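Local structure of MHC class I antigen (Anolis carolinensis, 7CPO) at the interface of chains A and B. The protein probably presents peptides to T cells at the cell surface, as the heavy chain of a class I major histocompatibility complex paired with beta2-microglobulin. Numbering follows the deposited sequence. Chains: chain A, MHC class I antigen; chain B, beta2-microglobulin.

Contact 1 and contact 2 lie about 26 Å apart, measured between the centres of their C-alpha atoms, and share no residue. Both join the heavy chain to beta2-microglobulin, but through different domains of the heavy chain. Contact 1 uses strands 5-14 and 96-105 of the alpha 1/alpha 2 platform against strands 55-56 and 62-70 of chain B; contact 2 sets the immunoglobulin-like domain of chain A against residues just after strand 6-11 of chain B. The first packs aromatic rings, the second pairs charges. Beta2-microglobulin thus touches both parts of the heavy chain, which probably helps fix their relative placement.

Contact 1: the interface of chains A and B. Residues chain A 11-12, 96, 98; chain B 33, 54, 56, 62.
Two aromatic rings of chain B, B:Phe56 and B:Phe62, meet the amide of A:Gln98 in different ways. Over one face of the B:Phe56 ring sits the amide nitrogen NE2 of A:Gln98, 3.2 Å above the plane and displaced toward the rim, with amide and ring planes 75° apart. The B:Phe62 ring instead lies nearly parallel to that amide, at 19°, and its CZ comes 3.4 Å from A:Gln98 CD; the amide is shifted past the CZ rim and does not lie over the ring centre. The other face of the B:Phe62 ring is covered over its centre by CB of B:Pro33, from the same chain, while the hydroxyl OG1 of A:Thr12 lies at its edge, in the ring plane.

With CB-CG nearly straight (chi2 163°), the side chain of A:Gln98 reaches toward both rings. OG1 of A:Thr12 lies between them, 3.3 Å from CE2 of B:Phe56 and 3.4 Å from CE1 of B:Phe62, and the methyl CG2 of A:Thr12 adds a contact with B:Phe62 CE1 at 3.6 Å. OG1 of A:Thr12 is also 2.9 Å from a water, which is in turn 2.9 Å from the backbone O of B:Leu54, giving a bridged polar link beside the aromatic packing.

The site therefore seats two beta2-microglobulin rings against the strands of the peptide-binding platform, and by family analogy this packing beneath the sheet probably supports the groove from below.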
ATOM      1  N   VAL A  11       3.137  11.089  -0.640  1.00 16.66           N
ATOM      2  CA  VAL A  11       3.416  12.111   0.353  1.00 17.48           C
ATOM      3  C   VAL A  11       2.110  12.505   1.023  1.00 21.50           C
ATOM      4  O   VAL A  11       1.121  12.782   0.335  1.00 19.39           O
ATOM      5  CB  VAL A  11       4.096  13.323  -0.299  1.00 18.58           C
ATOM      6  CG1 VAL A  11       4.633  14.234   0.742  1.00 17.15           C
ATOM      7  CG2 VAL A  11       5.207  12.843  -1.218  1.00 18.48           C
ATOM      8  N   THR A  12       2.118  12.571   2.359  1.00 20.02           N
ATOM      9  CA  THR A  12       0.915  12.802   3.156  1.00 24.52           C
ATOM     10  C   THR A  12       1.196  13.839   4.228  1.00 21.34           C
ATOM     11  O   THR A  12       2.145  13.695   5.008  1.00 24.19           O
ATOM     12  CB  THR A  12       0.413  11.521   3.848  1.00 18.66           C
ATOM     13  OG1 THR A  12       0.004  10.565   2.875  1.00 18.81           O
ATOM     14  CG2 THR A  12      -0.754  11.834   4.733  1.00 19.02           C
ATOM     15  N   THR A  96      -6.199  17.127   5.420  1.00 23.16           N
ATOM     16  CA  THR A  96      -5.177  16.285   4.819  1.00 25.61           C
ATOM     17  C   THR A  96      -4.779  16.815   3.446  1.00 21.14           C
ATOM     18  O   THR A  96      -5.628  17.231   2.661  1.00 23.54           O
ATOM     19  CB  THR A  96      -5.679  14.853   4.687  1.00 22.48           C
ATOM     20  OG1 THR A  96      -6.031  14.377   5.984  1.00 32.80           O
ATOM     21  CG2 THR A  96      -4.581  13.950   4.150  1.00 32.56           C
ATOM     22  N   GLN A  98      -2.375  15.366   0.165  1.00 22.87           N
ATOM     23  CA  GLN A  98      -1.675  14.204  -0.364  1.00 22.03           C
ATOM     24  C   GLN A  98      -1.164  14.502  -1.766  1.00 21.38           C
ATOM     25  O   GLN A  98      -1.789  15.236  -2.533  1.00 20.12           O
ATOM     26  CB  GLN A  98      -2.567  12.965  -0.435  1.00 20.16           C
ATOM     27  CG  GLN A  98      -2.866  12.242   0.873  1.00 15.61           C
ATOM     28  CD  GLN A  98      -4.082  11.320   0.714  1.00 25.84           C
ATOM     29  OE1 GLN A  98      -5.222  11.789   0.689  1.00 16.21           O
ATOM     30  NE2 GLN A  98      -3.837  10.006   0.586  1.00 19.24           N
TER
ATOM     31  N   PRO B  33      -5.911   9.533   7.845  1.00 30.12           N
ATOM     32  CA  PRO B  33      -4.903   8.486   8.095  1.00 23.22           C
ATOM     33  C   PRO B  33      -4.658   8.154   9.559  1.00 31.26           C
ATOM     34  O   PRO B  33      -4.041   7.118   9.841  1.00 37.01           O
ATOM     35  CB  PRO B  33      -3.636   9.068   7.456  1.00 21.75           C
ATOM     36  CG  PRO B  33      -3.849  10.557   7.530  1.00 16.64           C
ATOM     37  CD  PRO B  33      -5.302  10.755   7.281  1.00 23.61           C
ATOM     38  N   LEU B  54       3.435   4.923   6.210  1.00 24.82           N
ATOM     39  CA  LEU B  54       2.079   5.226   5.775  1.00 33.62           C
ATOM     40  C   LEU B  54       2.053   5.517   4.276  1.00 28.70           C
ATOM     41  O   LEU B  54       2.645   6.494   3.811  1.00 29.70           O
ATOM     42  CB  LEU B  54       1.532   6.413   6.565  1.00 33.94           C
ATOM     43  CG  LEU B  54       0.161   6.929   6.137  1.00 31.75           C
ATOM     44  CD1 LEU B  54      -0.923   5.922   6.526  1.00 25.95           C
ATOM     45  CD2 LEU B  54      -0.098   8.297   6.748  1.00 28.07           C
ATOM     46  N   PHE B  56      -0.666   5.174   0.527  1.00 20.33           N
ATOM     47  CA  PHE B  56      -2.054   5.189   0.085  1.00 21.44           C
ATOM     48  C   PHE B  56      -2.132   4.672  -1.342  1.00 23.63           C
ATOM     49  O   PHE B  56      -1.117   4.461  -2.002  1.00 24.86           O
ATOM     50  CB  PHE B  56      -2.695   6.581   0.195  1.00 18.31           C
ATOM     51  CG  PHE B  56      -1.875   7.715  -0.413  1.00 19.31           C
ATOM     52  CD1 PHE B  56      -2.057   8.097  -1.725  1.00 17.60           C
ATOM     53  CD2 PHE B  56      -0.947   8.409   0.353  1.00 19.15           C
ATOM     54  CE1 PHE B  56      -1.339   9.143  -2.277  1.00 17.74           C
ATOM     55  CE2 PHE B  56      -0.213   9.457  -0.192  1.00 20.05           C
ATOM     56  CZ  PHE B  56      -0.411   9.825  -1.514  1.00 22.26           C
ATOM     57  N   PHE B  62      -5.735   5.165   2.693  1.00 22.65           N
ATOM     58  CA  PHE B  62      -4.490   4.843   3.364  1.00 27.59           C
ATOM     59  C   PHE B  62      -4.358   3.354   3.671  1.00 23.96           C
ATOM     60  O   PHE B  62      -5.338   2.612   3.685  1.00 21.50           O
ATOM     61  CB  PHE B  62      -4.409   5.665   4.635  1.00 24.19           C
ATOM     62  CG  PHE B  62      -4.273   7.129   4.368  1.00 26.61           C
ATOM     63  CD1 PHE B  62      -3.021   7.676   4.102  1.00 20.25           C
ATOM     64  CD2 PHE B  62      -5.391   7.956   4.348  1.00 23.91           C
ATOM     65  CE1 PHE B  62      -2.880   9.033   3.842  1.00 22.54           C
ATOM     66  CE2 PHE B  62      -5.265   9.306   4.084  1.00 21.55           C
ATOM     67  CZ  PHE B  62      -4.002   9.852   3.829  1.00 27.41           C
TER
HETATM   68  O   HOH W   1       2.502   9.094   2.439  1.00 22.03           O

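Contact 2: the interface of chains A and B. Residues chain A 188, 206, 208-209, 238, 240, 242; chain B 12-13.
B:Arg12 leaves its backbone with CG opposite the backbone N (chi1 164°) and then bends at chi2 (67°), a course that lays the guanidinium between two acidic side chains of chain A. On the other side, A:Asp240 has CG in the crowded position between its backbone N and carbonyl carbon (chi1 72°), which brings OD2 beside NE of B:Arg12.

The guanidinium grips A:Glu188 end-on. NH1 of B:Arg12 donates to OE1 of A:Glu188 at 3.0 Å and NH2 to OE2 of the same carboxylate at 3.3 Å; both carboxylate oxygens use their syn lone pairs, and the two planes are nearly coplanar. A different nitrogen serves the second acid: B:Arg12 NE donates to A:Asp240 OD2 at 2.8 Å in a nearly straight bond. This acceptor stays in the guanidinium plane, but the donor stands above the carboxylate plane. A:Asp240 is itself steadied by the backbone N of A:Thr242, which donates to OD1 at 3.0 Å.

Packing brackets the flat group as well. CA of A:Gly209 and the methyl CG2 of A:Thr242 rest on one face, 3.5 Å and 3.7 Å respectively from B:Arg12 CZ, and CE1 of B:His13 lies over the rim of the opposite face. The arginine's positive charge would tend to stabilise the ionised forms of A:Glu188 and A:Asp240. A water joins the backbone O of B:Arg12, 2.8 Å away, to OD1 of A:Asn238.

In the fold, B:Arg12 follows strand 6-11 of beta2-microglobulin and enters a pocket of the heavy chain's immunoglobulin-like domain, formed by the start of strand 188-193, the turn at the end of strand 201-208 and the loop leading into strand 243-251.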
ATOM      1  N   GLU A 188       1.774 -20.775  -1.258  1.00 33.41           N
ATOM      2  CA  GLU A 188       1.590 -21.885  -0.333  1.00 31.84           C
ATOM      3  C   GLU A 188       0.090 -21.988  -0.092  1.00 26.17           C
ATOM      4  O   GLU A 188      -0.488 -21.123   0.578  1.00 25.86           O
ATOM      5  CB  GLU A 188       2.365 -21.645   0.970  1.00 28.91           C
ATOM      6  CG  GLU A 188       3.857 -21.313   0.762  1.00 36.28           C
ATOM      7  CD  GLU A 188       4.405 -20.186   1.674  1.00 45.45           C
ATOM      8  OE1 GLU A 188       3.858 -19.944   2.775  1.00 46.78           O
ATOM      9  OE2 GLU A 188       5.406 -19.543   1.281  1.00 46.82           O
ATOM     10  N   ARG A 206      -6.513 -20.899   1.919  1.00 29.50           N
ATOM     11  CA  ARG A 206      -5.489 -19.942   2.336  1.00 26.27           C
ATOM     12  C   ARG A 206      -4.319 -20.019   1.367  1.00 28.20           C
ATOM     13  O   ARG A 206      -3.792 -21.107   1.102  1.00 28.50           O
ATOM     14  CB  ARG A 206      -4.985 -20.206   3.758  1.00 25.33           C
ATOM     15  CG  ARG A 206      -3.543 -19.658   3.991  1.00 46.61           C
ATOM     16  CD  ARG A 206      -2.725 -20.359   5.113  1.00 36.40           C
ATOM     17  NE  ARG A 206      -2.757 -19.556   6.328  1.00 40.76           N
ATOM     18  CZ  ARG A 206      -1.827 -18.682   6.692  1.00 36.25           C
ATOM     19  NH1 ARG A 206      -0.740 -18.489   5.955  1.00 34.66           N
ATOM     20  NH2 ARG A 206      -1.990 -18.000   7.809  1.00 31.08           N
ATOM     21  N   GLY A 208      -0.694 -18.087   0.631  1.00 28.08           N
ATOM     22  CA  GLY A 208       0.203 -17.162   1.293  1.00 28.88           C
ATOM     23  C   GLY A 208       1.636 -17.393   0.872  1.00 34.86           C
ATOM     24  O   GLY A 208       1.975 -18.423   0.282  1.00 33.00           O
ATOM     25  N   GLY A 209       2.483 -16.412   1.187  1.00 33.03           N
ATOM     26  CA  GLY A 209       3.883 -16.526   0.842  1.00 27.90           C
ATOM     27  C   GLY A 209       4.205 -16.331  -0.617  1.00 22.80           C
ATOM     28  O   GLY A 209       5.238 -16.830  -1.072  1.00 29.05           O
ATOM     29  N   ASN A 238       2.666  -9.561   3.846  1.00 19.51           N
ATOM     30  CA  ASN A 238       3.503 -10.045   4.926  1.00 21.27           C
ATOM     31  C   ASN A 238       4.718  -9.130   5.113  1.00 30.22           C
ATOM     32  O   ASN A 238       5.153  -8.414   4.200  1.00 20.84           O
ATOM     33  CB  ASN A 238       3.960 -11.475   4.637  1.00 23.53           C
ATOM     34  CG  ASN A 238       2.793 -12.452   4.535  1.00 25.82           C
ATOM     35  OD1 ASN A 238       2.620 -13.116   3.518  1.00 30.71           O
ATOM     36  ND2 ASN A 238       1.990 -12.541   5.588  1.00 23.07           N
ATOM     37  N   ASP A 240       7.738  -9.941   5.300  1.00 24.73           N
ATOM     38  CA  ASP A 240       8.861 -10.328   4.454  1.00 20.32           C
ATOM     39  C   ASP A 240       8.643  -9.947   2.986  1.00 24.16           C
ATOM     40  O   ASP A 240       9.333 -10.475   2.107  1.00 29.88           O
ATOM     41  CB  ASP A 240       9.144 -11.833   4.591  1.00 19.19           C
ATOM     42  CG  ASP A 240       8.087 -12.716   3.923  1.00 27.45           C
ATOM     43  OD1 ASP A 240       7.033 -12.206   3.507  1.00 21.45           O
ATOM     44  OD2 ASP A 240       8.323 -13.937   3.793  1.00 32.47           O
ATOM     45  N   THR A 242       6.213 -10.697   1.028  1.00 29.22           N
ATOM     46  CA  THR A 242       5.391 -11.662   0.324  1.00 32.15           C
ATOM     47  C   THR A 242       3.915 -11.307   0.589  1.00 27.06           C
ATOM     48  O   THR A 242       3.621 -10.421   1.396  1.00 24.49           O
ATOM     49  CB  THR A 242       5.813 -13.059   0.807  1.00 25.96           C
ATOM     50  OG1 THR A 242       5.561 -14.036  -0.192  1.00 34.50           O
ATOM     51  CG2 THR A 242       5.091 -13.437   2.054  1.00 19.96           C
TER
ATOM     52  N   ARG B  12       2.262 -15.345   8.904  1.00 32.26           N
ATOM     53  CA  ARG B  12       3.033 -15.570   7.683  1.00 27.75           C
ATOM     54  C   ARG B  12       2.920 -17.022   7.227  1.00 37.96           C
ATOM     55  O   ARG B  12       2.769 -17.296   6.026  1.00 32.37           O
ATOM     56  CB  ARG B  12       4.500 -15.175   7.891  1.00 22.97           C
ATOM     57  CG  ARG B  12       5.462 -15.722   6.829  1.00 30.38           C
ATOM     58  CD  ARG B  12       5.205 -15.085   5.462  1.00 28.22           C
ATOM     59  NE  ARG B  12       6.141 -15.535   4.429  1.00 22.22           N
ATOM     60  CZ  ARG B  12       5.961 -16.629   3.700  1.00 25.53           C
ATOM     61  NH1 ARG B  12       4.894 -17.388   3.909  1.00 37.84           N
ATOM     62  NH2 ARG B  12       6.838 -16.980   2.775  1.00 22.61           N
ATOM     63  N   HIS B  13       3.003 -17.967   8.167  1.00 35.21           N
ATOM     64  CA  HIS B  13       2.738 -19.377   7.912  1.00 36.57           C
ATOM     65  C   HIS B  13       1.544 -19.849   8.741  1.00 39.88           C
ATOM     66  O   HIS B  13       1.247 -19.273   9.793  1.00 35.73           O
ATOM     67  CB  HIS B  13       3.946 -20.260   8.250  1.00 42.14           C
ATOM     68  CG  HIS B  13       5.238 -19.783   7.666  1.00 41.85           C
ATOM     69  ND1 HIS B  13       5.617 -20.060   6.369  1.00 39.10           N
ATOM     70  CD2 HIS B  13       6.253 -19.074   8.214  1.00 33.88           C
ATOM     71  CE1 HIS B  13       6.805 -19.531   6.140  1.00 35.25           C
ATOM     72  NE2 HIS B  13       7.213 -18.927   7.243  1.00 32.24           N
TER
HETATM   73  O   HOH W   2       1.095 -15.606   4.513  1.00 36.86           O